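PDB 1O6A: putative flagellar motor switch protein FliN from Thermotoga maritima, which probably forms part of the C-ring of the flagellar motor, the switch complex that sets the direction of flagellar rotation. Local coordinates for the interface of chains A and B. Sequence-based numbering; all coordinates share one arbitrary frame. Chains: chain A/B, putative flagellar motor switch protein FliN.

Contact 1: the interface of chains A and B. Residues chain A 26, 28-30; chain B 22-25.
A:Gly28 and A:Thr30, on strand 28-33, pair antiparallel with B:Val25 and B:Val23 on strand 20-26, and backbone bonds carry the join. B:Val25 N donates to A:Gly28 O at 3.0 Å, while A:Thr30 and B:Val23 exchange N-H and C=O in both directions, B:Val23 N reaching A:Thr30 O at 2.9 Å. Side chains of one face cover this ladder. The methyl CG2 of B:Thr24 lies against the carboxylate carbon CD of A:Glu26 at 3.4 Å. Beside it, A:Arg29 runs alongside B:Thr24, and B:Lys22, bent along its chain, lays its CE methylene over one face of the guanidinium, near the rim. B:Lys22 NZ is 3.3 Å from A:Arg29 NH1, probably two positive groups; the carboxylate oxygen A:Glu26 OE2, 6.1 Å from B:Lys22 NZ, is likely to offset part of that charge. The same carboxylate also positions A:Arg29 from within its own chain: NE and NH2 grip A:Glu26 side-on, one nitrogen to each oxygen, each oxygen using its syn lone pair. NE to OE1 is 2.8 Å, with the oxygen 8° out of the guanidinium plane. The pair should fix the rotation of the guanidinium, whose extended chain leaves the backbone with CG anti to the carbonyl carbon (chi1 -57°). Water 1 then bridges A:Glu26 OE2, at 2.7 Å, to the hydroxyl B:Thr24 OG1, at 2.8 Å. The patch thus continues a beta-sheet between subunits, within a two-fold interface that probably represents a FliN dimer.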
ATOM      1  N   GLU A  26      -1.107  -0.394   2.538  1.00 12.76           N
ATOM      2  CA  GLU A  26      -1.100  -1.669   1.802  1.00 13.06           C
ATOM      3  C   GLU A  26      -2.144  -2.605   2.361  1.00 13.37           C
ATOM      4  O   GLU A  26      -2.300  -2.775   3.577  1.00 14.58           O
ATOM      5  CB  GLU A  26       0.249  -2.371   1.940  1.00 12.93           C
ATOM      6  CG  GLU A  26       1.398  -1.658   1.278  1.00 17.55           C
ATOM      7  CD  GLU A  26       2.684  -2.456   1.278  1.00 24.21           C
ATOM      8  OE1 GLU A  26       2.678  -3.632   1.704  1.00 23.11           O
ATOM      9  OE2 GLU A  26       3.709  -1.906   0.810  1.00 22.70           O
ATOM     10  N   GLY A  28      -1.976  -5.770   1.258  1.00 15.04           N
ATOM     11  CA  GLY A  28      -1.257  -7.019   1.347  1.00 14.05           C
ATOM     12  C   GLY A  28      -0.292  -7.188   0.198  1.00 13.95           C
ATOM     13  O   GLY A  28      -0.255  -6.369  -0.740  1.00 13.17           O
ATOM     14  N   ARG A  29       0.474  -8.265   0.302  1.00 11.84           N
ATOM     15  CA  ARG A  29       1.488  -8.624  -0.686  1.00 12.10           C
ATOM     16  C   ARG A  29       1.440 -10.081  -1.070  1.00 13.63           C
ATOM     17  O   ARG A  29       0.901 -10.912  -0.356  1.00 15.56           O
ATOM     18  CB  ARG A  29       2.879  -8.356  -0.091  1.00 14.94           C
ATOM     19  CG  ARG A  29       3.121  -6.948   0.371  1.00 20.33           C
ATOM     20  CD  ARG A  29       4.582  -6.723   0.765  1.00 17.12           C
ATOM     21  NE  ARG A  29       4.800  -5.310   1.080  1.00 20.98           N
ATOM     22  CZ  ARG A  29       5.984  -4.762   1.277  1.00 30.81           C
ATOM     23  NH1 ARG A  29       7.085  -5.482   1.183  1.00 22.56           N
ATOM     24  NH2 ARG A  29       6.078  -3.471   1.543  1.00 31.51           N
ATOM     25  N   THR A  30       2.017 -10.388  -2.226  1.00 12.45           N
ATOM     26  CA  THR A  30       2.321 -11.748  -2.615  1.00 12.84           C
ATOM     27  C   THR A  30       3.469 -11.712  -3.608  1.00 11.89           C
ATOM     28  O   THR A  30       4.092 -10.674  -3.790  1.00 14.16           O
ATOM     29  CB  THR A  30       1.063 -12.481  -3.159  1.00 15.57           C
ATOM     30  OG1 THR A  30       1.362 -13.860  -3.409  1.00 15.50           O
ATOM     31  CG2 THR A  30       0.585 -11.920  -4.472  1.00 15.91           C
TER
ATOM     32  N   LYS B  22       7.556  -9.200  -6.945  1.00 14.07           N
ATOM     33  CA  LYS B  22       6.839  -8.757  -5.749  0.50 17.50           C
ATOM     34  C   LYS B  22       5.570  -7.978  -6.110  1.00 18.07           C
ATOM     35  O   LYS B  22       5.624  -6.983  -6.812  1.00 17.40           O
ATOM     36  CB  LYS B  22       7.776  -7.948  -4.828  0.50 20.45           C
ATOM     37  CG  LYS B  22       7.328  -6.530  -4.415  0.50 28.00           C
ATOM     38  CD  LYS B  22       6.471  -6.490  -3.145  0.50 35.15           C
ATOM     39  CE  LYS B  22       6.738  -5.205  -2.365  0.50 38.37           C
ATOM     40  NZ  LYS B  22       8.125  -5.135  -1.885  0.50 42.14           N
ATOM     41  N   VAL B  23       4.428  -8.439  -5.614  1.00 12.73           N
ATOM     42  CA  VAL B  23       3.144  -7.814  -5.868  1.00 11.86           C
ATOM     43  C   VAL B  23       2.669  -7.142  -4.571  1.00 16.35           C
ATOM     44  O   VAL B  23       2.745  -7.741  -3.505  1.00 14.66           O
ATOM     45  CB  VAL B  23       2.117  -8.843  -6.273  1.00 14.87           C
ATOM     46  CG1 VAL B  23       0.769  -8.205  -6.553  1.00 16.82           C
ATOM     47  CG2 VAL B  23       2.667  -9.605  -7.485  1.00 16.18           C
ATOM     48  N   THR B  24       2.237  -5.888  -4.693  1.00 14.96           N
ATOM     49  CA  THR B  24       1.662  -5.133  -3.567  0.60 14.51           C
ATOM     50  C   THR B  24       0.326  -4.573  -3.987  1.00 16.03           C
ATOM     51  O   THR B  24       0.155  -4.142  -5.137  1.00 18.55           O
ATOM     52  CB  THR B  24       2.599  -3.993  -3.179  0.60 16.77           C
ATOM     53  OG1 THR B  24       3.804  -4.522  -2.639  0.60 18.33           O
ATOM     54  CG2 THR B  24       2.013  -3.179  -2.011  0.60 17.32           C
ATOM     55  N   VAL B  25      -0.665  -4.629  -3.100  1.00 14.80           N
ATOM     56  CA  VAL B  25      -1.944  -4.010  -3.343  1.00 14.70           C
ATOM     57  C   VAL B  25      -2.053  -2.836  -2.381  1.00 15.29           C
ATOM     58  O   VAL B  25      -1.937  -3.004  -1.149  1.00 14.44           O
ATOM     59  CB  VAL B  25      -3.079  -5.000  -3.141  1.00 14.29           C
ATOM     60  CG1 VAL B  25      -4.435  -4.327  -3.288  1.00 18.83           C
ATOM     61  CG2 VAL B  25      -2.944  -6.126  -4.178  1.00 19.41           C
TER
HETATM   62  O   HOH W   1       5.225  -2.556  -1.341  1.00 34.15           O

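Contact 2: the interface of chains A and B. Residues chain A 43-46; chain B 73, 79-81.
Backbone hydrogen bonds join A:Gly43, A:Ser44 and A:Ile46 to strand 76-81 of chain B. In the regular antiparallel part, A:Ile46 and B:Val79 bond reciprocally: A:Ile46 N gives to B:Val79 O at 2.9 Å, and B:Val79 N returns a bond to A:Ile46 O. The pairing runs on into the loop before strand 45-48, where B:Ile81 N meets A:Ser44 O at 2.9 Å and A:Gly43 N meets B:Ile81 O at 2.7 Å. Apolar contacts fall on two faces of this ladder. On one, A:Ile45 uses both branches: the side chains of A:Ile45 and B:Ile73 run past each other in opposite directions, CG2 3.7 Å from B:Ile73 CD1, while A:Ile45 CG1 lies 3.9 Å from B:Arg80 CB, where the two side chains pass at an angle. With A:Ile45 CG1 anti to the carbonyl carbon (chi1 -79°), the two branches diverge towards these separate partners. On the other face, B:Ile81 CD1 touches A:Ser44 CB at 3.9 Å and also reaches the terminal methyl A:Ile46 CD1 at 4.0 Å. B:Val79 CG2, set between its own backbone N and carbonyl carbon, meets A:Ile46 CB at 3.9 Å. Strand pairing thus fixes the register of the two chains, and apolar packing on both faces would support a dimer, if this two-fold pairing is the biological one.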
ATOM      1  N   GLY A  43     -10.658  -9.820 -14.443  1.00 12.19           N
ATOM      2  CA  GLY A  43     -11.216 -10.842 -13.568  1.00 12.94           C
ATOM      3  C   GLY A  43     -10.241 -11.742 -12.802  1.00 10.59           C
ATOM      4  O   GLY A  43     -10.643 -12.402 -11.894  1.00 11.54           O
ATOM      5  N   SER A  44      -8.954 -11.728 -13.111  1.00  9.58           N
ATOM      6  CA  SER A  44      -8.026 -12.601 -12.479  1.00  9.85           C
ATOM      7  C   SER A  44      -8.019 -12.291 -11.015  1.00 13.38           C
ATOM      8  O   SER A  44      -8.190 -11.143 -10.610  1.00 12.05           O
ATOM      9  CB  SER A  44      -6.605 -12.413 -12.972  1.00 12.73           C
ATOM     10  OG  SER A  44      -6.377 -13.041 -14.198  1.00 10.30           O
ATOM     11  N   ILE A  45      -7.812 -13.321 -10.221  1.00 12.81           N
ATOM     12  CA  ILE A  45      -7.855 -13.150  -8.778  1.00 14.62           C
ATOM     13  C   ILE A  45      -6.467 -13.421  -8.210  1.00 16.90           C
ATOM     14  O   ILE A  45      -5.810 -14.452  -8.514  1.00 13.57           O
ATOM     15  CB  ILE A  45      -8.966 -14.003  -8.176  1.00 17.84           C
ATOM     16  CG1 ILE A  45     -10.295 -13.251  -8.411  1.00 20.88           C
ATOM     17  CG2 ILE A  45      -8.712 -14.179  -6.657  1.00 22.10           C
ATOM     18  CD1 ILE A  45     -11.476 -13.985  -8.161  1.00 26.58           C
ATOM     19  N   ILE A  46      -6.004 -12.463  -7.426  1.00 14.35           N
ATOM     20  CA  ILE A  46      -4.689 -12.513  -6.781  1.00 14.98           C
ATOM     21  C   ILE A  46      -4.906 -12.601  -5.272  1.00 14.94           C
ATOM     22  O   ILE A  46      -5.478 -11.698  -4.656  1.00 14.91           O
ATOM     23  CB  ILE A  46      -3.864 -11.262  -7.101  1.00 14.82           C
ATOM     24  CG1 ILE A  46      -3.691 -11.079  -8.628  1.00 22.36           C
ATOM     25  CG2 ILE A  46      -2.503 -11.263  -6.327  1.00 17.61           C
ATOM     26  CD1 ILE A  46      -3.087  -9.750  -8.973  1.00 25.75           C
TER
ATOM     27  N   ILE B  73     -10.989 -14.671  -0.028  1.00 17.55           N
ATOM     28  CA  ILE B  73     -10.895 -16.064  -0.446  1.00 21.07           C
ATOM     29  C   ILE B  73     -10.562 -16.870   0.807  1.00 18.25           C
ATOM     30  O   ILE B  73      -9.420 -16.887   1.245  1.00 17.13           O
ATOM     31  CB  ILE B  73      -9.827 -16.251  -1.514  1.00 21.49           C
ATOM     32  CG1 ILE B  73      -9.988 -15.276  -2.680  1.00 29.05           C
ATOM     33  CG2 ILE B  73      -9.848 -17.705  -2.047  1.00 30.43           C
ATOM     34  CD1 ILE B  73      -8.724 -14.569  -2.983  1.00 38.43           C
ATOM     35  N   VAL B  79      -7.587  -9.655  -4.461  1.00 16.16           N
ATOM     36  CA  VAL B  79      -8.094  -8.636  -5.371  1.00 14.58           C
ATOM     37  C   VAL B  79      -8.500  -9.316  -6.660  1.00 14.95           C
ATOM     38  O   VAL B  79      -7.832 -10.260  -7.102  1.00 14.82           O
ATOM     39  CB  VAL B  79      -7.081  -7.482  -5.619  0.50 17.43           C
ATOM     40  CG1 VAL B  79      -6.939  -6.663  -4.359  0.50 15.47           C
ATOM     41  CG2 VAL B  79      -5.731  -7.990  -6.083  0.50 22.25           C
ATOM     42  N   ARG B  80      -9.615  -8.865  -7.220  1.00 13.96           N
ATOM     43  CA  ARG B  80     -10.090  -9.285  -8.535  1.00 16.78           C
ATOM     44  C   ARG B  80      -9.813  -8.121  -9.477  1.00 14.14           C
ATOM     45  O   ARG B  80     -10.276  -6.994  -9.249  1.00 16.15           O
ATOM     46  CB  ARG B  80     -11.594  -9.578  -8.436  1.00 16.38           C
ATOM     47  CG  ARG B  80     -12.339 -10.028  -9.685  0.60 25.02           C
ATOM     48  CD  ARG B  80     -13.848 -10.256  -9.380  0.60 29.40           C
ATOM     49  NE  ARG B  80     -14.769  -9.665 -10.340  0.60 30.48           N
ATOM     50  CZ  ARG B  80     -15.114  -8.374 -10.393  0.60 40.99           C
ATOM     51  NH1 ARG B  80     -14.606  -7.471  -9.558  0.60 32.26           N
ATOM     52  NH2 ARG B  80     -15.975  -7.976 -11.317  0.60 46.99           N
ATOM     53  N   ILE B  81      -9.055  -8.395 -10.524  1.00 14.72           N
ATOM     54  CA  ILE B  81      -8.657  -7.377 -11.472  0.50 15.34           C
ATOM     55  C   ILE B  81      -9.846  -6.830 -12.281  1.00 15.03           C
ATOM     56  O   ILE B  81     -10.647  -7.582 -12.847  1.00 15.89           O
ATOM     57  CB  ILE B  81      -7.546  -7.920 -12.391  0.50 14.58           C
ATOM     58  CG1 ILE B  81      -6.262  -8.129 -11.573  0.50 20.58           C
ATOM     59  CG2 ILE B  81      -7.281  -6.975 -13.554  0.50 15.66           C
ATOM     60  CD1 ILE B  81      -5.198  -8.837 -12.302  0.50 21.86           C
TER

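Contact 3: the interface of chains A and B. Residues chain A 45, 47; chain B 73, 76, 78.
The carboxylate oxygen A:Glu47 OE2 and the backbone carbonyl B:Ile73 O share water 2, which lies 2.7 Å from A:Glu47 OE2 and the same distance from B:Ile73 O. This bridge ties the end of strand 45-48 to the end of strand 63-73. The glutamate reaches it as a nearly straight rod, CG opposite the backbone N (chi1 -173°) and the chain extended beyond. Along that rod, A:Glu47 CB comes within 4.0 Å of B:Ile73 CD1, and A:Glu47 CG within 3.9 Å of B:Asn76 CB. B:Ile73 CD1, already packed on A:Ile45, serves two residues of the same chain A strand. The side chains of A:Glu47 and B:Asn76 pass at a slant, their carboxylate and amide planes 52° apart. A:Glu47 OE2 is 3.6 Å from B:Asn76 CB, a van der Waals approach. An alanine at A:Glu47 would keep CB beside B:Ile73 but would probably cost water 2 its carboxylate partner and uncover B:Asn76 CB. Beneath the side chains, A:Glu47 pairs antiparallel with B:Gly78, the A:Glu47 CA and B:Gly78 CA atoms 4.1 Å apart, a closeness that the missing side chain may help to allow. The other methyl of the isoleucine, B:Ile73 CG2, faces the second carboxylate oxygen, A:Glu47 OE1, at 4.0 Å.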
ATOM      1  N   ILE A  45      -7.812 -13.321 -10.221  1.00 12.81           N
ATOM      2  CA  ILE A  45      -7.855 -13.150  -8.778  1.00 14.62           C
ATOM      3  C   ILE A  45      -6.467 -13.421  -8.210  1.00 16.90           C
ATOM      4  O   ILE A  45      -5.810 -14.452  -8.514  1.00 13.57           O
ATOM      5  CB  ILE A  45      -8.966 -14.003  -8.176  1.00 17.84           C
ATOM      6  CG1 ILE A  45     -10.295 -13.251  -8.411  1.00 20.88           C
ATOM      7  CG2 ILE A  45      -8.712 -14.179  -6.657  1.00 22.10           C
ATOM      8  CD1 ILE A  45     -11.476 -13.985  -8.161  1.00 26.58           C
ATOM      9  N   GLU A  47      -4.461 -13.689  -4.672  1.00 13.83           N
ATOM     10  CA  GLU A  47      -4.603 -13.848  -3.212  1.00 13.52           C
ATOM     11  C   GLU A  47      -3.389 -13.264  -2.514  1.00 13.12           C
ATOM     12  O   GLU A  47      -2.238 -13.396  -2.970  1.00 13.86           O
ATOM     13  CB  GLU A  47      -4.781 -15.322  -2.887  1.00 13.87           C
ATOM     14  CG  GLU A  47      -5.102 -15.606  -1.449  1.00 23.74           C
ATOM     15  CD  GLU A  47      -5.410 -17.090  -1.241  1.00 36.55           C
ATOM     16  OE1 GLU A  47      -5.859 -17.769  -2.219  1.00 31.36           O
ATOM     17  OE2 GLU A  47      -5.185 -17.561  -0.113  1.00 32.83           O
TER
ATOM     18  N   ILE B  73     -10.989 -14.671  -0.028  1.00 17.55           N
ATOM     19  CA  ILE B  73     -10.895 -16.064  -0.446  1.00 21.07           C
ATOM     20  C   ILE B  73     -10.562 -16.870   0.807  1.00 18.25           C
ATOM     21  O   ILE B  73      -9.420 -16.887   1.245  1.00 17.13           O
ATOM     22  CB  ILE B  73      -9.827 -16.251  -1.514  1.00 21.49           C
ATOM     23  CG1 ILE B  73      -9.988 -15.276  -2.680  1.00 29.05           C
ATOM     24  CG2 ILE B  73      -9.848 -17.705  -2.047  1.00 30.43           C
ATOM     25  CD1 ILE B  73      -8.724 -14.569  -2.983  1.00 38.43           C
ATOM     26  N   ASN B  76      -8.230 -15.298   3.551  1.00 13.98           N
ATOM     27  CA  ASN B  76      -7.240 -14.335   3.067  1.00 15.00           C
ATOM     28  C   ASN B  76      -7.914 -13.280   2.219  1.00 16.90           C
ATOM     29  O   ASN B  76      -8.878 -13.575   1.478  1.00 18.36           O
ATOM     30  CB  ASN B  76      -6.163 -15.026   2.221  1.00 17.06           C
ATOM     31  CG  ASN B  76      -5.179 -15.806   3.065  1.00 20.69           C
ATOM     32  OD1 ASN B  76      -5.550 -16.825   3.613  1.00 20.34           O
ATOM     33  ND2 ASN B  76      -3.933 -15.312   3.213  1.00 20.24           N
ATOM     34  N   GLY B  78      -7.860 -10.813  -1.026  1.00 18.14           N
ATOM     35  CA  GLY B  78      -7.418 -10.916  -2.392  1.00 17.03           C
ATOM     36  C   GLY B  78      -7.951  -9.726  -3.180  1.00 15.82           C
ATOM     37  O   GLY B  78      -8.666  -8.905  -2.635  1.00 17.64           O
TER
HETATM   38  O   HOH W   2      -7.492 -18.672   0.666  1.00 40.21           O

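Contact 2 and contact 3 are neighbours, their C-alpha centres about 7 Å apart, and they share A:Ile45 and B:Ile73. Both use strand 45-48 of chain A against strands 63-73 and 76-81 of chain B, so they form successive stretches of one antiparallel seam. Contact 1 brings in different elements, strand 20-26 of both chains and strand 28-33 of chain A; its C-alpha centre lies about 13 Å from that of contact 2 and about 11 Å from that of contact 3. The two-fold axis repeats every contact, so the separate strand pairings are consistent with an interwoven dimer, though the structure alone does not show that it is the form in the motor.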